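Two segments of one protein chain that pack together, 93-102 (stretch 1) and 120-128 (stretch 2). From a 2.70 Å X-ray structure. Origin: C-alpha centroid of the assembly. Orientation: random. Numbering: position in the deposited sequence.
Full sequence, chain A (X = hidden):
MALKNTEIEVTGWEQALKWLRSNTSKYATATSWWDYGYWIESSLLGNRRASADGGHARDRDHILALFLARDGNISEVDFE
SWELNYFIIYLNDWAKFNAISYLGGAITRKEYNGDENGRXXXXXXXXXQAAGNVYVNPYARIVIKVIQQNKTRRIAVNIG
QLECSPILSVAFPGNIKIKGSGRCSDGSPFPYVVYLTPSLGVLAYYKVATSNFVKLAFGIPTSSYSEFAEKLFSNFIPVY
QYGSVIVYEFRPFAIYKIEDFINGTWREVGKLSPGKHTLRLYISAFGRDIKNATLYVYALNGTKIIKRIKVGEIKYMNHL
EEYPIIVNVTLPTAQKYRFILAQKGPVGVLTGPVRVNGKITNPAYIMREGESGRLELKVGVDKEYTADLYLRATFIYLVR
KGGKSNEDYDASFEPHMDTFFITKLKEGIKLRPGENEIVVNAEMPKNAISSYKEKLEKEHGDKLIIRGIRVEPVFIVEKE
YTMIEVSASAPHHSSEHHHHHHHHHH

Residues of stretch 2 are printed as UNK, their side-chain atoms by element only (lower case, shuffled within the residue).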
# COMPACT_ATOMS: atom_id res chain seq x y z
N ASP A 93 -15.85 -0.45 -0.82
CA ASP A 93 -15.45 0.95 -0.63
C ASP A 93 -15.69 1.85 -1.85
O ASP A 93 -15.58 3.08 -1.74
CB ASP A 93 -14.05 1.11 -0.03
CG ASP A 93 -14.00 0.71 1.45
OD1 ASP A 93 -14.99 1.00 2.19
OD2 ASP A 93 -12.98 0.09 1.87
N TRP A 94 -16.07 1.28 -2.99
CA TRP A 94 -16.53 2.13 -4.09
C TRP A 94 -17.57 3.08 -3.53
O TRP A 94 -17.62 4.26 -3.89
CB TRP A 94 -17.06 1.31 -5.29
CG TRP A 94 -18.34 0.58 -4.96
CD1 TRP A 94 -18.49 -0.74 -4.51
CD2 TRP A 94 -19.70 1.14 -4.96
NE1 TRP A 94 -19.81 -1.02 -4.26
CE2 TRP A 94 -20.59 0.05 -4.51
CE3 TRP A 94 -20.25 2.38 -5.28
CZ2 TRP A 94 -21.97 0.23 -4.39
CZ3 TRP A 94 -21.65 2.55 -5.16
CH2 TRP A 94 -22.48 1.49 -4.71
N ALA A 95 -18.39 2.59 -2.59
CA ALA A 95 -19.49 3.41 -2.03
C ALA A 95 -18.96 4.59 -1.22
O ALA A 95 -19.64 5.58 -1.09
CB ALA A 95 -20.42 2.57 -1.16
N LYS A 96 -17.75 4.46 -0.68
CA LYS A 96 -17.15 5.58 0.04
C LYS A 96 -16.16 6.36 -0.83
O LYS A 96 -15.45 7.25 -0.32
CB LYS A 96 -16.48 5.09 1.32
CG LYS A 96 -17.48 4.72 2.37
CD LYS A 96 -16.89 4.00 3.55
CE LYS A 96 -17.94 4.04 4.64
NZ LYS A 96 -17.40 3.80 5.99
N PHE A 97 -16.11 6.07 -2.12
CA PHE A 97 -14.99 6.57 -2.89
C PHE A 97 -14.91 8.08 -3.13
O PHE A 97 -13.81 8.59 -3.29
CB PHE A 97 -14.71 5.77 -4.16
CG PHE A 97 -13.23 5.66 -4.47
CD1 PHE A 97 -12.41 4.85 -3.68
CD2 PHE A 97 -12.66 6.39 -5.50
CE1 PHE A 97 -11.05 4.77 -3.92
CE2 PHE A 97 -11.31 6.29 -5.75
CZ PHE A 97 -10.50 5.49 -4.96
N ASN A 98 -16.03 8.80 -3.11
CA ASN A 98 -15.97 10.26 -3.17
C ASN A 98 -15.22 10.80 -1.96
O ASN A 98 -14.31 11.62 -2.10
CB ASN A 98 -17.36 10.89 -3.24
CG ASN A 98 -17.92 10.94 -4.65
OD1 ASN A 98 -18.56 11.93 -5.01
ND2 ASN A 98 -17.68 9.88 -5.47
N ALA A 99 -15.56 10.31 -0.77
CA ALA A 99 -14.87 10.78 0.43
C ALA A 99 -13.39 10.50 0.32
O ALA A 99 -12.57 11.41 0.59
CB ALA A 99 -15.46 10.16 1.70
N ILE A 100 -13.04 9.26 -0.05
CA ILE A 100 -11.65 8.85 -0.17
C ILE A 100 -10.97 9.69 -1.22
O ILE A 100 -9.86 10.16 -1.00
CB ILE A 100 -11.51 7.36 -0.55
CG1 ILE A 100 -12.20 6.47 0.51
CG2 ILE A 100 -10.03 6.98 -0.72
CD1 ILE A 100 -12.30 5.00 0.14
N SER A 101 -11.62 9.92 -2.36
CA SER A 101 -11.01 10.75 -3.40
C SER A 101 -10.75 12.17 -2.92
O SER A 101 -9.65 12.74 -3.16
CB SER A 101 -11.88 10.79 -4.64
OG SER A 101 -12.02 9.50 -5.17
N TYR A 102 -11.74 12.74 -2.23
CA TYR A 102 -11.60 14.09 -1.68
C TYR A 102 -10.46 14.12 -0.68
O TYR A 102 -9.52 14.90 -0.86
CB TYR A 102 -12.89 14.62 -1.05
CG TYR A 102 -12.77 16.05 -0.55
CD1 TYR A 102 -12.33 17.07 -1.39
CD2 TYR A 102 -13.09 16.38 0.77
CE1 TYR A 102 -12.22 18.36 -0.94
CE2 TYR A 102 -12.99 17.68 1.23
CZ TYR A 102 -12.55 18.66 0.36
OH TYR A 102 -12.44 19.98 0.80
N UNK A 120 -22.88 20.09 -9.14
CA UNK A 120 -21.55 19.74 -9.60
C UNK A 120 -20.95 18.46 -9.07
O UNK A 120 -19.88 18.06 -9.53
N UNK A 121 -21.61 17.82 -8.10
CA UNK A 121 -21.12 16.55 -7.54
C UNK A 121 -20.95 15.49 -8.62
O UNK A 121 -21.66 15.45 -9.60
c UNK A 121 -21.82 11.91 -4.13
c UNK A 121 -22.03 16.02 -6.45
n UNK A 121 -21.91 13.23 -3.92
n UNK A 121 -22.34 11.37 -5.22
c UNK A 121 -22.52 14.18 -4.82
c UNK A 121 -21.50 14.77 -5.78
n UNK A 121 -21.20 11.12 -3.23
N UNK A 122 -19.99 14.62 -8.39
CA UNK A 122 -19.50 13.67 -9.38
C UNK A 122 -19.54 12.27 -8.75
O UNK A 122 -19.27 12.10 -7.55
c UNK A 122 -18.12 15.07 -10.99
c UNK A 122 -18.08 14.13 -9.78
c UNK A 122 -17.12 12.98 -9.98
N UNK A 123 -19.90 11.26 -9.53
CA UNK A 123 -19.81 9.90 -9.02
C UNK A 123 -18.45 9.33 -9.35
O UNK A 123 -18.15 9.13 -10.53
c UNK A 123 -20.90 8.99 -9.61
o UNK A 123 -22.17 9.51 -9.24
c UNK A 123 -20.78 7.55 -9.05
N UNK A 124 -17.62 9.07 -8.34
CA UNK A 124 -16.25 8.65 -8.65
C UNK A 124 -16.11 7.21 -9.17
O UNK A 124 -15.27 6.95 -10.05
o UNK A 124 -15.77 8.33 -6.30
c UNK A 124 -15.05 10.44 -7.31
c UNK A 124 -15.26 8.91 -7.50
N UNK A 125 -16.93 6.30 -8.64
CA UNK A 125 -16.91 4.88 -8.98
C UNK A 125 -18.30 4.26 -8.90
O UNK A 125 -18.99 4.35 -7.90
c UNK A 125 -13.50 3.82 -7.49
c UNK A 125 -15.75 2.65 -8.65
c UNK A 125 -15.94 4.06 -8.08
c UNK A 125 -14.60 4.74 -7.96
N UNK A 126 -18.70 3.61 -9.98
CA UNK A 126 -19.92 2.87 -10.04
C UNK A 126 -19.57 1.48 -10.59
O UNK A 126 -18.69 1.35 -11.45
c UNK A 126 -22.87 4.79 -11.50
c UNK A 126 -22.57 3.96 -9.17
c UNK A 126 -22.33 3.66 -10.64
c UNK A 126 -20.85 3.57 -10.98
N UNK A 127 -20.25 0.46 -10.06
CA UNK A 127 -20.01 -0.92 -10.45
C UNK A 127 -21.19 -1.50 -11.20
O UNK A 127 -22.37 -1.28 -10.86
c UNK A 127 -19.70 -1.79 -9.24
c UNK A 127 -17.24 -1.36 -9.60
c UNK A 127 -18.08 -2.49 -7.51
c UNK A 127 -18.38 -1.45 -8.58
N UNK A 128 -20.88 -2.26 -12.25
CA UNK A 128 -21.92 -2.98 -12.94
C UNK A 128 -21.59 -4.46 -12.94
O UNK A 128 -20.43 -4.84 -12.89
o UNK A 128 -20.96 -2.46 -15.12
c UNK A 128 -22.70 -0.96 -14.28
c UNK A 128 -22.17 -2.41 -14.35

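Position 120 has no side-chain atoms and touches nothing on stretch 1. Its phi of 102° would jam a CB against the carbonyl oxygen of the preceding residue, which by itself calls for glycine: Gly120.

Position 121 carries three carbons, a nitrogen, and a carbon bearing two more nitrogens, an unbranched arm ending in a guanidinium, one face of which is covered by the side-chain amide of Asn98. This is Arg121. Its CA-to-CB bond points sideways, but the extended chain, with chi1 to chi3 all t, brings its end near Asn98. Such length lets an exposed residue reach the helix.

At position 122 one carbon carries two others, a fork at CB with no heteroatom, and the side chain makes no close contact with stretch 1: Val122. This compact apolar fork suits a partly exposed place beside the contact, where the backbone, next to the Asn98 amide, matters more.

Position 123 has a carbon bearing one oxygen and one carbon, and points away from stretch 1. This is Thr123, a small polar side chain suited to its partly exposed site.

Position 124 shows the same three atoms but points toward the helix and is buried, its oxygen near Phe97 and Asn98, its terminal carbon near Ser101. It is Thr124. OG1 lies 3.5 Å from CB of Phe97 and 3.2 Å from N of Asn98, while CG2 is 3.8 Å from OG of Ser101. A compact side chain with one polar and one methyl branch fits this mixed surface.

Position 125 has four carbons, forked at the first; the longer arm lies over the Phe97 ring face and the shorter near Trp94. This is Ile125. CD1 is 3.7 Å from the Phe97 ring centroid, a CH-pi contact, and CG2 is 3.8 Å from CB of Trp94, so the beta branch serves two aromatic residues.

Position 126 has four carbons forked at the second; it points away, yet its end nears the Trp94 ring. Leu126 has the length for this, CD1 coming 4.3 Å from CZ3 of Trp94.

Position 127 repeats that fork, points toward stretch 1 and lies over one face of the Trp94 ring. The branched apolar end of Leu127 covers this flat surface, with CD1 3.5 Å from CD1 of Trp94.

Position 128 has a carbon bearing an oxygen and a carbon, out of reach of stretch 1: Thr128. Its hydroxyl gives a buried residue a polar group, bonded elsewhere in the structure.

The contact joins two regions. Trp94 and Phe97 pack against the aliphatic side chains of the strand, while Asn98 sits among polar groups of the preceding loop. Ser101 OG, donating to Phe97 O at 2.8 Å, is satisfied within its own helix and can meet a methyl group.

Stretch 2 (120-128) GRVTTILLT
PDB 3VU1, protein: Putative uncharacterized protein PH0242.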